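Local coordinates for protein probable methyltransferase (Bordetella pertussis, PDB 3KTY) that probably transfers methyl groups from S-adenosyl-L-methionine to RNA and belongs to the TrmH (SpoU) family of SPOUT methyltransferases, at residues R12-Q17 against V40-R45; S19-V24 against P47-Q52; A30-G35 against A62-E67; F86-R91 against V121-G126. All blocks are in the same frame, centred on the assembly; numbering follows the deposited sequence.

Interaction 1: R12-Q17 against V40-R45; sequences RFIMTQ and VLVAPR
Four backbone hydrogen bonds tie Phe-13, Met-15 and Gln-17 to Val-40 and Val-42. Val-40 N donates to Phe-13 O, and Met-15 N donates to Val-40 O at 2.9 Å. Val-42 N then donates to Met-15 O, and Gln-17 N to Val-42 O at 2.7 Å. This alternation is that of parallel strands. Their N-to-C directions differ by 25°, the twist of an alpha/beta sheet. Helix 21-33 connects them, so they form a beta-alpha-beta crossover at the start of the fold.

Weaker CA-H...O contacts run beside these bonds. Ile-14 CA lies 3.3 Å from Val-40 O. Past the strand ends, Gln-17 CA lies 3.3 Å from Ala-43 O, so the two chains stay close just beyond the strands.

Apolar side chains of the two strands meet on both faces of the sheet. On one face Ile-14 and Val-40 lie side by side, with Ile-14 CG1 3.9 Å from Val-40 CB. Ile-14 CG2 is anti to the backbone N, and it meets Val-42 CG2 at 3.8 Å. Thr-16 CG2 packs alongside Val-42 CB. Helix 75-79 packs on Ile-14 and Val-42. On the other face the selenomethionine Met-15 runs beside Leu-41, with Met-15 SE 3.9 Å from Leu-41 CD2. Met-15 also touches Ala-27 of helix 21-33.

Thr-16 OG1, on a buried side chain, bonds to Leu-125 O of the next strand. The side chains that meet on the two faces are mainly apolar, and the backbone bonds satisfy the buried N-H and C=O groups between the strands.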
loop_
_atom_site.group_PDB
_atom_site.type_symbol
_atom_site.label_atom_id
_atom_site.label_comp_id
_atom_site.label_asym_id
_atom_site.label_seq_id
_atom_site.Cartn_x
_atom_site.Cartn_y
_atom_site.Cartn_z
ATOM N N ARG A 12 -13.619 -3.217 -10.295
ATOM C CA ARG A 12 -13.101 -2.126 -11.140
ATOM C C ARG A 12 -12.624 -0.964 -10.353
ATOM O O ARG A 12 -13.273 -0.592 -9.375
ATOM C CB ARG A 12 -14.212 -1.588 -12.029
ATOM C CG ARG A 12 -14.383 -2.453 -13.184
ATOM C CD ARG A 12 -15.783 -2.806 -13.290
ATOM N NE ARG A 12 -16.339 -2.043 -14.361
ATOM C CZ ARG A 12 -16.843 -2.570 -15.461
ATOM N NH1 ARG A 12 -16.883 -3.879 -15.651
ATOM N NH2 ARG A 12 -17.301 -1.760 -16.361
ATOM N N PHE A 13 -11.536 -0.340 -10.813
ATOM C CA PHE A 13 -10.994 0.866 -10.164
ATOM C C PHE A 13 -11.104 2.067 -11.078
ATOM O O PHE A 13 -10.542 2.103 -12.169
ATOM C CB PHE A 13 -9.531 0.661 -9.741
ATOM C CG PHE A 13 -9.330 -0.528 -8.834
ATOM C CD1 PHE A 13 -9.204 -0.363 -7.471
ATOM C CD2 PHE A 13 -9.330 -1.806 -9.349
ATOM C CE1 PHE A 13 -9.048 -1.456 -6.628
ATOM C CE2 PHE A 13 -9.164 -2.894 -8.531
ATOM C CZ PHE A 13 -9.029 -2.725 -7.175
ATOM N N ILE A 14 -11.824 3.060 -10.592
ATOM C CA ILE A 14 -12.151 4.235 -11.348
ATOM C C ILE A 14 -11.457 5.492 -10.850
ATOM O O ILE A 14 -11.714 5.958 -9.746
ATOM C CB ILE A 14 -13.675 4.439 -11.384
ATOM C CG1 ILE A 14 -14.309 3.136 -11.871
ATOM C CG2 ILE A 14 -14.030 5.632 -12.331
ATOM C CD1 ILE A 14 -15.819 3.188 -12.020
HETATM N N MSE A 15 -10.582 6.043 -11.687
HETATM C CA MSE A 15 -9.927 7.304 -11.366
HETATM C C MSE A 15 -10.610 8.484 -12.042
HETATM O O MSE A 15 -10.682 8.541 -13.268
HETATM C CB MSE A 15 -8.483 7.265 -11.859
HETATM C CG MSE A 15 -7.566 6.288 -11.130
HETATM SE SE MSE A 15 -5.895 6.209 -12.139
HETATM C CE MSE A 15 -4.972 7.818 -11.429
ATOM N N THR A 16 -11.097 9.436 -11.264
ATOM C CA THR A 16 -11.689 10.618 -11.878
ATOM C C THR A 16 -10.749 11.833 -12.050
ATOM O O THR A 16 -10.014 12.234 -11.143
ATOM C CB THR A 16 -12.951 11.076 -11.141
ATOM O OG1 THR A 16 -12.580 11.615 -9.871
ATOM C CG2 THR A 16 -13.936 9.926 -10.974
ATOM N N GLN A 17 -10.796 12.419 -13.238
ATOM C CA GLN A 17 -9.992 13.587 -13.551
ATOM C C GLN A 17 -8.481 13.360 -13.403
ATOM O O GLN A 17 -7.770 14.281 -13.034
ATOM C CB GLN A 17 -10.424 14.767 -12.686
ATOM C CG GLN A 17 -11.551 15.568 -13.254
ATOM C CD GLN A 17 -12.893 15.162 -12.698
ATOM O OE1 GLN A 17 -13.653 14.429 -13.341
ATOM N NE2 GLN A 17 -13.203 15.645 -11.501
ATOM N N VAL A 40 -10.333 2.086 -15.053
ATOM C CA VAL A 40 -11.194 2.982 -15.747
ATOM C C VAL A 40 -10.846 4.428 -15.416
ATOM O O VAL A 40 -10.689 4.793 -14.256
ATOM C CB VAL A 40 -12.692 2.720 -15.350
ATOM C CG1 VAL A 40 -13.604 3.680 -16.139
ATOM C CG2 VAL A 40 -13.086 1.286 -15.637
ATOM N N LEU A 41 -10.748 5.253 -16.431
ATOM C CA LEU A 41 -10.520 6.680 -16.250
ATOM C C LEU A 41 -11.757 7.492 -16.632
ATOM O O LEU A 41 -12.337 7.260 -17.682
ATOM C CB LEU A 41 -9.418 7.116 -17.183
ATOM C CG LEU A 41 -8.019 6.469 -17.072
ATOM C CD1 LEU A 41 -7.076 7.329 -17.829
ATOM C CD2 LEU A 41 -7.585 6.403 -15.631
ATOM N N VAL A 42 -12.149 8.444 -15.790
ATOM C CA VAL A 42 -13.225 9.362 -16.119
ATOM C C VAL A 42 -12.686 10.793 -16.299
ATOM O O VAL A 42 -12.008 11.328 -15.416
ATOM C CB VAL A 42 -14.313 9.354 -15.030
ATOM C CG1 VAL A 42 -15.258 10.550 -15.189
ATOM C CG2 VAL A 42 -15.085 8.030 -15.056
ATOM N N ALA A 43 -12.961 11.388 -17.454
ATOM C CA ALA A 43 -12.630 12.788 -17.739
ATOM C C ALA A 43 -11.168 13.104 -17.506
ATOM O O ALA A 43 -10.842 13.987 -16.739
ATOM C CB ALA A 43 -13.515 13.751 -16.926
ATOM N N PRO A 44 -10.277 12.379 -18.172
ATOM C CA PRO A 44 -8.865 12.670 -17.911
ATOM C C PRO A 44 -8.507 14.013 -18.515
ATOM O O PRO A 44 -9.226 14.502 -19.404
ATOM C CB PRO A 44 -8.137 11.543 -18.631
ATOM C CG PRO A 44 -9.147 11.073 -19.674
ATOM C CD PRO A 44 -10.467 11.189 -19.010
ATOM N N ARG A 45 -7.428 14.624 -18.032
ATOM C CA ARG A 45 -7.023 15.922 -18.557
ATOM C C ARG A 45 -6.788 15.884 -20.068
ATOM O O ARG A 45 -7.096 16.845 -20.796
ATOM C CB ARG A 45 -5.739 16.401 -17.889
ATOM C CG ARG A 45 -5.341 17.788 -18.420
ATOM C CD ARG A 45 -4.111 18.318 -17.786
ATOM N NE ARG A 45 -3.825 19.706 -18.170
ATOM C CZ ARG A 45 -2.644 20.263 -17.969
ATOM N NH1 ARG A 45 -2.400 21.517 -18.323
ATOM N NH2 ARG A 45 -1.696 19.527 -17.406
#

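Interaction 2: S19-V24 against P47-Q52; sequences SHPGNV and PDMTAQ
Met-49, a selenomethionine, reaches the 19-24 segment because its side chain is bent. Its CG is anti to the carbonyl carbon, and chi2 of -89° turns SE out of the line of the chain. SE then lies 4.2 Å from Pro-21 CG, and Met-49 CE comes to 3.9 Å from Ser-19 O. In Gln-52, CG is also anti to the carbonyl carbon (chi1 -57°). CB and CG of Gln-52 can then both lie against the proline ring.

The pair Pro-21 and Gln-52 is the tightest side-chain contact. Pro-21 CB is 3.7 Å from Gln-52 CB, and Pro-21 CG is 4.0 Å from Gln-52 CG. The glutamine thus offers its aliphatic part to the ring. Further along, Val-24 CG1 meets Thr-50 CG2 at 4.1 Å. Leu-66 of helix 63-67 touches both of these residues. Met-49 and Thr-50 also rest on Leu-41 of strand 39-42.

Pro-21 lies at the start of helix 21-33. Gln-52 is the N-cap residue of helix 53-59, and the turn before it is held by Ala-51 N bonding to Asp-48 O at 2.9 Å. The contact therefore sets the beginnings of two helices beside each other. A weak hydrogen bond from Gly-22 N to Glu-54 OE1 adds a polar link between these helices.

The segments meet mainly through carbon and selenium, with one methyl against a backbone oxygen, Ser-19 O. Such contacts depend on shape more than on direction. Between these two segments the contact is van der Waals packing, at a partly buried site.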
loop_
_atom_site.group_PDB
_atom_site.type_symbol
_atom_site.label_atom_id
_atom_site.label_comp_id
_atom_site.label_asym_id
_atom_site.label_seq_id
_atom_site.Cartn_x
_atom_site.Cartn_y
_atom_site.Cartn_z
ATOM N N SER A 19 -4.892 13.703 -13.618
ATOM C CA SER A 19 -4.219 14.882 -14.137
ATOM C C SER A 19 -2.807 14.521 -14.588
ATOM O O SER A 19 -2.313 15.070 -15.569
ATOM C CB SER A 19 -4.188 15.958 -13.052
ATOM O OG SER A 19 -3.439 17.070 -13.463
ATOM N N HIS A 20 -2.178 13.579 -13.875
ATOM C CA HIS A 20 -0.783 13.184 -14.112
ATOM C C HIS A 20 -0.673 11.787 -14.746
ATOM O O HIS A 20 -1.060 10.806 -14.128
ATOM C CB HIS A 20 -0.026 13.187 -12.782
ATOM C CG HIS A 20 -0.113 14.483 -12.027
ATOM N ND1 HIS A 20 0.655 15.586 -12.345
ATOM C CD2 HIS A 20 -0.854 14.840 -10.950
ATOM C CE1 HIS A 20 0.377 16.571 -11.507
ATOM N NE2 HIS A 20 -0.537 16.146 -10.652
ATOM N N PRO A 21 -0.147 11.691 -15.984
ATOM C CA PRO A 21 -0.045 10.415 -16.716
ATOM C C PRO A 21 0.780 9.332 -16.016
ATOM O O PRO A 21 0.449 8.152 -16.117
ATOM C CB PRO A 21 0.612 10.811 -18.037
ATOM C CG PRO A 21 0.233 12.221 -18.234
ATOM C CD PRO A 21 0.210 12.828 -16.831
ATOM N N GLY A 22 1.830 9.723 -15.302
ATOM C CA GLY A 22 2.588 8.760 -14.527
ATOM C C GLY A 22 1.776 8.061 -13.456
ATOM O O GLY A 22 1.951 6.863 -13.243
ATOM N N ASN A 23 0.913 8.811 -12.767
ATOM C CA ASN A 23 -0.041 8.240 -11.820
ATOM C C ASN A 23 -0.928 7.166 -12.459
ATOM O O ASN A 23 -1.320 6.192 -11.799
ATOM C CB ASN A 23 -0.962 9.309 -11.213
ATOM C CG ASN A 23 -0.281 10.185 -10.162
ATOM O OD1 ASN A 23 0.495 9.711 -9.323
ATOM N ND2 ASN A 23 -0.620 11.474 -10.176
ATOM N N VAL A 24 -1.260 7.342 -13.733
ATOM C CA VAL A 24 -2.131 6.386 -14.421
ATOM C C VAL A 24 -1.410 5.096 -14.668
ATOM O O VAL A 24 -2.003 4.022 -14.520
ATOM C CB VAL A 24 -2.575 6.883 -15.799
ATOM C CG1 VAL A 24 -3.274 5.776 -16.535
ATOM C CG2 VAL A 24 -3.458 8.111 -15.667
ATOM N N PRO A 47 -6.759 13.575 -23.880
ATOM C CA PRO A 47 -7.118 12.360 -24.603
ATOM C C PRO A 47 -5.858 11.514 -24.844
ATOM O O PRO A 47 -4.761 12.048 -25.098
ATOM C CB PRO A 47 -7.696 12.897 -25.926
ATOM C CG PRO A 47 -7.995 14.343 -25.669
ATOM C CD PRO A 47 -6.936 14.777 -24.708
ATOM N N ASP A 48 -6.022 10.198 -24.756
ATOM C CA ASP A 48 -4.912 9.270 -24.958
ATOM C C ASP A 48 -3.906 9.359 -23.819
ATOM O O ASP A 48 -2.720 9.123 -24.011
ATOM C CB ASP A 48 -4.250 9.506 -26.321
ATOM C CG ASP A 48 -5.197 9.201 -27.488
ATOM O OD1 ASP A 48 -5.718 8.060 -27.541
ATOM O OD2 ASP A 48 -5.429 10.096 -28.342
HETATM N N MSE A 49 -4.410 9.730 -22.643
HETATM C CA MSE A 49 -3.689 9.637 -21.380
HETATM C C MSE A 49 -2.929 8.338 -21.220
HETATM O O MSE A 49 -1.782 8.347 -20.802
HETATM C CB MSE A 49 -4.690 9.675 -20.235
HETATM C CG MSE A 49 -5.127 11.042 -19.858
HETATM SE SE MSE A 49 -3.897 11.696 -18.526
HETATM C CE MSE A 49 -4.296 13.606 -18.605
ATOM N N THR A 50 -3.590 7.214 -21.495
ATOM C CA THR A 50 -2.986 5.909 -21.251
ATOM C C THR A 50 -1.925 5.584 -22.315
ATOM O O THR A 50 -1.170 4.608 -22.193
ATOM C CB THR A 50 -4.059 4.798 -21.184
ATOM O OG1 THR A 50 -4.690 4.645 -22.462
ATOM C CG2 THR A 50 -5.112 5.135 -20.149
ATOM N N ALA A 51 -1.863 6.408 -23.361
ATOM C CA ALA A 51 -0.807 6.248 -24.336
ATOM C C ALA A 51 0.399 7.164 -24.063
ATOM O O ALA A 51 1.475 6.954 -24.632
ATOM C CB ALA A 51 -1.345 6.424 -25.756
ATOM N N GLN A 52 0.233 8.154 -23.181
ATOM C CA GLN A 52 1.345 9.047 -22.789
ATOM C C GLN A 52 2.578 8.273 -22.318
ATOM O O GLN A 52 2.448 7.324 -21.532
ATOM C CB GLN A 52 0.914 10.008 -21.674
ATOM C CG GLN A 52 -0.284 10.882 -22.008
ATOM C CD GLN A 52 0.065 12.085 -22.859
ATOM O OE1 GLN A 52 -0.404 13.187 -22.593
ATOM N NE2 GLN A 52 0.890 11.883 -23.888
#

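Interaction 3: A30-G35 against A62-E67; sequences AIKTMG and ALDVLE
Ile-31 meets Val-65 through its CD1 end. Its CG1 sits between the backbone N and the carbonyl carbon (chi1 64°), and CD1 extends from there to lie 4.1 Å from Val-65 CG1. The two side chains slant across each other. Ile-31 also touches Phe-36, and Val-65 packs on Ala-28 one turn earlier in helix 21-33.

Lys-32 follows and has the largest share of the contact. Its CG is anti to the backbone N, and the chain runs extended as far as CE. The aliphatic part lies against Ala-62, with Lys-32 CD 3.6 Å from Ala-62 CB. The same CD is 4.1 Å from Val-65 CG2. Lys-32 and Asp-64 cross at about a right angle. The ammonium makes a long salt bridge, with Lys-32 NZ 3.7 Å from Asp-64 OD2. NZ is as far from Asp-64 OD1, so it prefers neither oxygen, and Lys-32 CE is slightly nearer to both. The stronger partner of NZ is Gly-61 O, to which it is hydrogen-bonded.

The contact joins the C-terminal end of helix 21-33 to the start of helix 63-67. Ala-62 is the N-cap residue of that short helix, and Leu-66 N bonds back to Ala-62 O at 3.2 Å. Lysine carbons thus lie beside the helix start, while NZ is only loosely near the aspartate.

After Lys-32 the segment leaves the contact. Thr-33 and the selenomethionine Met-34 pack instead on Tyr-152 and Leu-163 of the second subunit. Gly-35, with positive phi (93°), ends helix 21-33 in a Schellman motif, and Gly-35 N donates to Lys-32 O at 2.8 Å.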
loop_
_atom_site.group_PDB
_atom_site.type_symbol
_atom_site.label_atom_id
_atom_site.label_comp_id
_atom_site.label_asym_id
_atom_site.label_seq_id
_atom_site.Cartn_x
_atom_site.Cartn_y
_atom_site.Cartn_z
ATOM N N ALA A 30 0.135 -0.869 -9.758
ATOM C CA ALA A 30 -0.499 -1.120 -8.454
ATOM C C ALA A 30 -1.607 -2.190 -8.520
ATOM O O ALA A 30 -1.540 -3.184 -7.809
ATOM C CB ALA A 30 -1.061 0.171 -7.879
ATOM N N ILE A 31 -2.635 -2.013 -9.354
ATOM C CA ILE A 31 -3.711 -3.017 -9.305
ATOM C C ILE A 31 -3.314 -4.377 -9.846
ATOM O O ILE A 31 -3.756 -5.412 -9.364
ATOM C CB ILE A 31 -5.085 -2.552 -9.887
ATOM C CG1 ILE A 31 -4.997 -2.259 -11.383
ATOM C CG2 ILE A 31 -5.633 -1.348 -9.110
ATOM C CD1 ILE A 31 -6.355 -1.962 -11.977
ATOM N N LYS A 32 -2.458 -4.394 -10.846
ATOM C CA LYS A 32 -2.039 -5.678 -11.322
ATOM C C LYS A 32 -1.337 -6.466 -10.225
ATOM O O LYS A 32 -1.544 -7.670 -10.125
ATOM C CB LYS A 32 -1.140 -5.561 -12.548
ATOM C CG LYS A 32 -1.064 -6.862 -13.291
ATOM C CD LYS A 32 -0.266 -6.714 -14.557
ATOM C CE LYS A 32 -0.400 -7.958 -15.433
ATOM N NZ LYS A 32 0.854 -8.169 -16.204
ATOM N N THR A 33 -0.487 -5.807 -9.426
ATOM C CA THR A 33 0.238 -6.532 -8.386
ATOM C C THR A 33 -0.688 -7.199 -7.378
ATOM O O THR A 33 -0.288 -8.137 -6.695
ATOM C CB THR A 33 1.275 -5.664 -7.597
ATOM O OG1 THR A 33 0.599 -4.722 -6.747
ATOM C CG2 THR A 33 2.174 -4.946 -8.534
HETATM N N MSE A 34 -1.895 -6.671 -7.255
HETATM C CA MSE A 34 -2.923 -7.215 -6.386
HETATM C C MSE A 34 -3.832 -8.198 -7.115
HETATM O O MSE A 34 -4.775 -8.716 -6.549
HETATM C CB MSE A 34 -3.751 -6.068 -5.753
HETATM C CG MSE A 34 -2.894 -5.144 -4.791
HETATM SE SE MSE A 34 -1.907 -6.222 -3.424
HETATM C CE MSE A 34 -0.271 -5.158 -3.326
ATOM N N GLY A 35 -3.557 -8.447 -8.383
ATOM C CA GLY A 35 -4.361 -9.388 -9.131
ATOM C C GLY A 35 -5.522 -8.781 -9.911
ATOM O O GLY A 35 -6.299 -9.515 -10.488
ATOM N N ALA A 62 2.689 -4.019 -16.339
ATOM C CA ALA A 62 1.228 -3.917 -16.391
ATOM C C ALA A 62 0.760 -3.125 -17.620
ATOM O O ALA A 62 -0.266 -2.446 -17.592
ATOM C CB ALA A 62 0.712 -3.269 -15.124
ATOM N N LEU A 63 1.519 -3.211 -18.703
ATOM C CA LEU A 63 1.187 -2.456 -19.908
ATOM C C LEU A 63 -0.143 -2.879 -20.520
ATOM O O LEU A 63 -0.849 -2.058 -21.109
ATOM C CB LEU A 63 2.287 -2.585 -20.939
ATOM C CG LEU A 63 2.802 -1.185 -21.229
ATOM C CD1 LEU A 63 4.262 -1.205 -21.735
ATOM C CD2 LEU A 63 1.842 -0.471 -22.206
ATOM N N ASP A 64 -0.448 -4.167 -20.385
ATOM C CA ASP A 64 -1.732 -4.729 -20.771
ATOM C C ASP A 64 -2.924 -4.115 -20.012
ATOM O O ASP A 64 -3.950 -3.844 -20.599
ATOM C CB ASP A 64 -1.704 -6.261 -20.586
ATOM C CG ASP A 64 -1.495 -6.687 -19.114
ATOM O OD1 ASP A 64 -1.773 -7.879 -18.791
ATOM O OD2 ASP A 64 -1.071 -5.836 -18.287
ATOM N N VAL A 65 -2.799 -3.919 -18.707
ATOM C CA VAL A 65 -3.893 -3.361 -17.931
ATOM C C VAL A 65 -4.119 -1.949 -18.433
ATOM O O VAL A 65 -5.262 -1.464 -18.529
ATOM C CB VAL A 65 -3.553 -3.362 -16.412
ATOM C CG1 VAL A 65 -4.460 -2.432 -15.609
ATOM C CG2 VAL A 65 -3.632 -4.756 -15.864
ATOM N N LEU A 66 -3.002 -1.317 -18.763
ATOM C CA LEU A 66 -2.934 0.068 -19.168
ATOM C C LEU A 66 -3.545 0.276 -20.543
ATOM O O LEU A 66 -4.266 1.228 -20.755
ATOM C CB LEU A 66 -1.486 0.508 -19.209
ATOM C CG LEU A 66 -1.349 1.981 -19.567
ATOM C CD1 LEU A 66 -2.000 2.899 -18.517
ATOM C CD2 LEU A 66 0.136 2.349 -19.798
ATOM N N GLU A 67 -3.244 -0.624 -21.469
ATOM C CA GLU A 67 -3.830 -0.594 -22.802
ATOM C C GLU A 67 -5.336 -0.745 -22.722
ATOM O O GLU A 67 -6.066 0.089 -23.227
ATOM C CB GLU A 67 -3.273 -1.722 -23.657
ATOM C CG GLU A 67 -1.984 -1.406 -24.341
ATOM C CD GLU A 67 -1.170 -2.655 -24.654
ATOM O OE1 GLU A 67 -1.506 -3.743 -24.119
ATOM O OE2 GLU A 67 -0.187 -2.546 -25.424
#

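Interaction 4: F86-R91 against V121-G126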
loop_
_atom_site.group_PDB
_atom_site.type_symbol
_atom_site.label_atom_id
_atom_site.label_comp_id
_atom_site.label_asym_id
_atom_site.label_seq_id
_atom_site.Cartn_x
_atom_site.Cartn_y
_atom_site.Cartn_z
ATOM N N PHE A 86 -17.948 2.000 -4.347
ATOM C CA PHE A 86 -17.458 2.791 -3.211
ATOM C C PHE A 86 -16.779 4.077 -3.629
ATOM O O PHE A 86 -15.866 4.070 -4.466
ATOM C CB PHE A 86 -16.490 1.975 -2.353
ATOM C CG PHE A 86 -17.125 0.829 -1.687
ATOM C CD1 PHE A 86 -17.720 0.990 -0.441
ATOM C CD2 PHE A 86 -17.146 -0.422 -2.297
ATOM C CE1 PHE A 86 -18.303 -0.096 0.209
ATOM C CE2 PHE A 86 -17.731 -1.526 -1.663
ATOM C CZ PHE A 86 -18.312 -1.358 -0.413
ATOM N N ALA A 87 -17.229 5.180 -3.055
ATOM C CA ALA A 87 -16.485 6.426 -3.175
ATOM C C ALA A 87 -15.328 6.429 -2.152
ATOM O O ALA A 87 -15.553 6.521 -0.947
ATOM C CB ALA A 87 -17.386 7.585 -2.919
ATOM N N LEU A 88 -14.096 6.369 -2.636
ATOM C CA LEU A 88 -12.922 6.431 -1.763
ATOM C C LEU A 88 -12.444 7.861 -1.432
ATOM O O LEU A 88 -12.125 8.664 -2.316
ATOM C CB LEU A 88 -11.782 5.641 -2.401
ATOM C CG LEU A 88 -10.676 5.238 -1.429
ATOM C CD1 LEU A 88 -11.265 5.048 -0.055
ATOM C CD2 LEU A 88 -10.007 3.974 -1.889
ATOM N N THR A 89 -12.368 8.179 -0.154
ATOM C CA THR A 89 -11.958 9.523 0.243
ATOM C C THR A 89 -10.857 9.592 1.319
ATOM O O THR A 89 -10.453 8.573 1.926
ATOM C CB THR A 89 -13.154 10.285 0.776
ATOM O OG1 THR A 89 -13.451 9.813 2.094
ATOM C CG2 THR A 89 -14.373 10.070 -0.121
ATOM N N THR A 90 -10.371 10.812 1.544
ATOM C CA THR A 90 -9.585 11.127 2.740
ATOM C C THR A 90 -9.934 12.539 3.221
ATOM O O THR A 90 -9.320 13.519 2.808
ATOM C CB THR A 90 -8.058 10.934 2.534
ATOM O OG1 THR A 90 -7.724 11.150 1.156
ATOM C CG2 THR A 90 -7.640 9.520 2.930
ATOM N N ARG A 91 -10.947 12.619 4.084
ATOM C CA ARG A 91 -11.482 13.887 4.571
ATOM C C ARG A 91 -11.325 14.041 6.085
ATOM O O ARG A 91 -12.309 14.087 6.829
ATOM C CB ARG A 91 -12.956 14.000 4.198
ATOM C CG ARG A 91 -13.716 15.117 4.903
ATOM C CD ARG A 91 -15.105 15.164 4.336
ATOM N NE ARG A 91 -15.022 14.942 2.895
ATOM C CZ ARG A 91 -16.045 14.605 2.117
ATOM N NH1 ARG A 91 -15.850 14.430 0.814
ATOM N NH2 ARG A 91 -17.257 14.444 2.637
ATOM N N VAL A 121 -18.212 -4.625 -8.663
ATOM C CA VAL A 121 -17.836 -3.726 -7.597
ATOM C C VAL A 121 -16.880 -2.715 -8.149
ATOM O O VAL A 121 -15.970 -3.049 -8.912
ATOM C CB VAL A 121 -17.176 -4.486 -6.388
ATOM C CG1 VAL A 121 -16.539 -3.501 -5.417
ATOM C CG2 VAL A 121 -18.208 -5.299 -5.677
ATOM N N ALA A 122 -17.077 -1.470 -7.755
ATOM C CA ALA A 122 -16.123 -0.457 -8.139
ATOM C C ALA A 122 -15.666 0.333 -6.955
ATOM O O ALA A 122 -16.446 0.651 -6.032
ATOM C CB ALA A 122 -16.691 0.492 -9.244
ATOM N N ILE A 123 -14.376 0.646 -7.011
ATOM C CA ILE A 123 -13.759 1.639 -6.158
ATOM C C ILE A 123 -13.525 2.891 -6.956
ATOM O O ILE A 123 -12.898 2.841 -8.001
ATOM C CB ILE A 123 -12.398 1.152 -5.690
ATOM C CG1 ILE A 123 -12.564 -0.210 -5.022
ATOM C CG2 ILE A 123 -11.821 2.140 -4.645
ATOM C CD1 ILE A 123 -13.460 -0.146 -3.816
ATOM N N VAL A 124 -14.011 4.011 -6.446
ATOM C CA VAL A 124 -13.932 5.303 -7.125
ATOM C C VAL A 124 -13.038 6.330 -6.432
ATOM O O VAL A 124 -13.326 6.763 -5.315
ATOM C CB VAL A 124 -15.360 5.922 -7.235
ATOM C CG1 VAL A 124 -15.346 7.245 -8.047
ATOM C CG2 VAL A 124 -16.341 4.920 -7.848
ATOM N N LEU A 125 -11.977 6.751 -7.108
ATOM C CA LEU A 125 -11.039 7.751 -6.567
ATOM C C LEU A 125 -10.990 9.075 -7.309
ATOM O O LEU A 125 -10.942 9.105 -8.542
ATOM C CB LEU A 125 -9.628 7.226 -6.668
ATOM C CG LEU A 125 -9.325 5.916 -5.986
ATOM C CD1 LEU A 125 -9.597 4.783 -6.970
ATOM C CD2 LEU A 125 -7.846 5.945 -5.516
ATOM N N GLY A 126 -10.921 10.159 -6.551
ATOM C CA GLY A 126 -10.593 11.467 -7.099
ATOM C C GLY A 126 -9.090 11.674 -7.144
ATOM O O GLY A 126 -8.343 10.729 -7.016
#
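Phe-86 and Leu-88 bind strand 121-125 through three short backbone hydrogen bonds. Phe-86 N donates to Ala-122 O at 2.6 Å. Val-124 N donates to Phe-86 O at 2.7 Å, and Leu-88 N to Val-124 O at 2.8 Å. The strands are parallel neighbours inside the sheet of an alpha-beta-alpha sandwich, as in the SPOUT methyltransferases. Their N-to-C directions differ by 32°. Each has a further strand on its other side. Ala-87 bonds to Arg-142 and Cys-144, and Val-121 bonds to Arg-12.

The side chains of Phe-86, Leu-88, Ile-123 and Leu-125 share one face. Ile-123 touches the first two and uses a different branch for each. Its chi1 (-55°) puts CG1 anti to the carbonyl carbon, and chi2 (-61°) then turns CD1 to 4.0 Å from Phe-86 CB. CG2, anti to the backbone N, lies 3.8 Å from Leu-88 CD2. Leu-88 CB approaches Leu-125 CG more loosely. Helix 157-172 covers Leu-88, Ile-123 and Leu-125, while helix 102-115 packs on Phe-86 and Val-121.

The Phe-86 ring receives Val-121 CG1 and Ala-122 O at its edge, near the ring plane. Phe-86 CE2 is 4.4 Å from Val-121 CG1. On the opposite face of the sheet Val-124 pairs with Ala-87, and Val-124 CB rests 3.4 Å from Phe-86 O.

How the interactions relate
From the N terminus, strand 11-16 leads into helix 21-33, and interaction 1 closes the loop when strand 39-42 returns beside the first strand. Interaction 2 joins the start of that helix to the 47-52 loop. Interaction 3 joins its end to helix 63-67. The segments of interactions 1, 2 and 3 alternate along the chain, so these contacts cross one another. Interactions 2 and 3 share helix 21-33 and touch through helix 63-67. Interaction 4 follows in series and closes a later loop, from 86-91 to 121-126. It meets interaction 1 within the sheet, where strands 11-16 and 121-125 are neighbours.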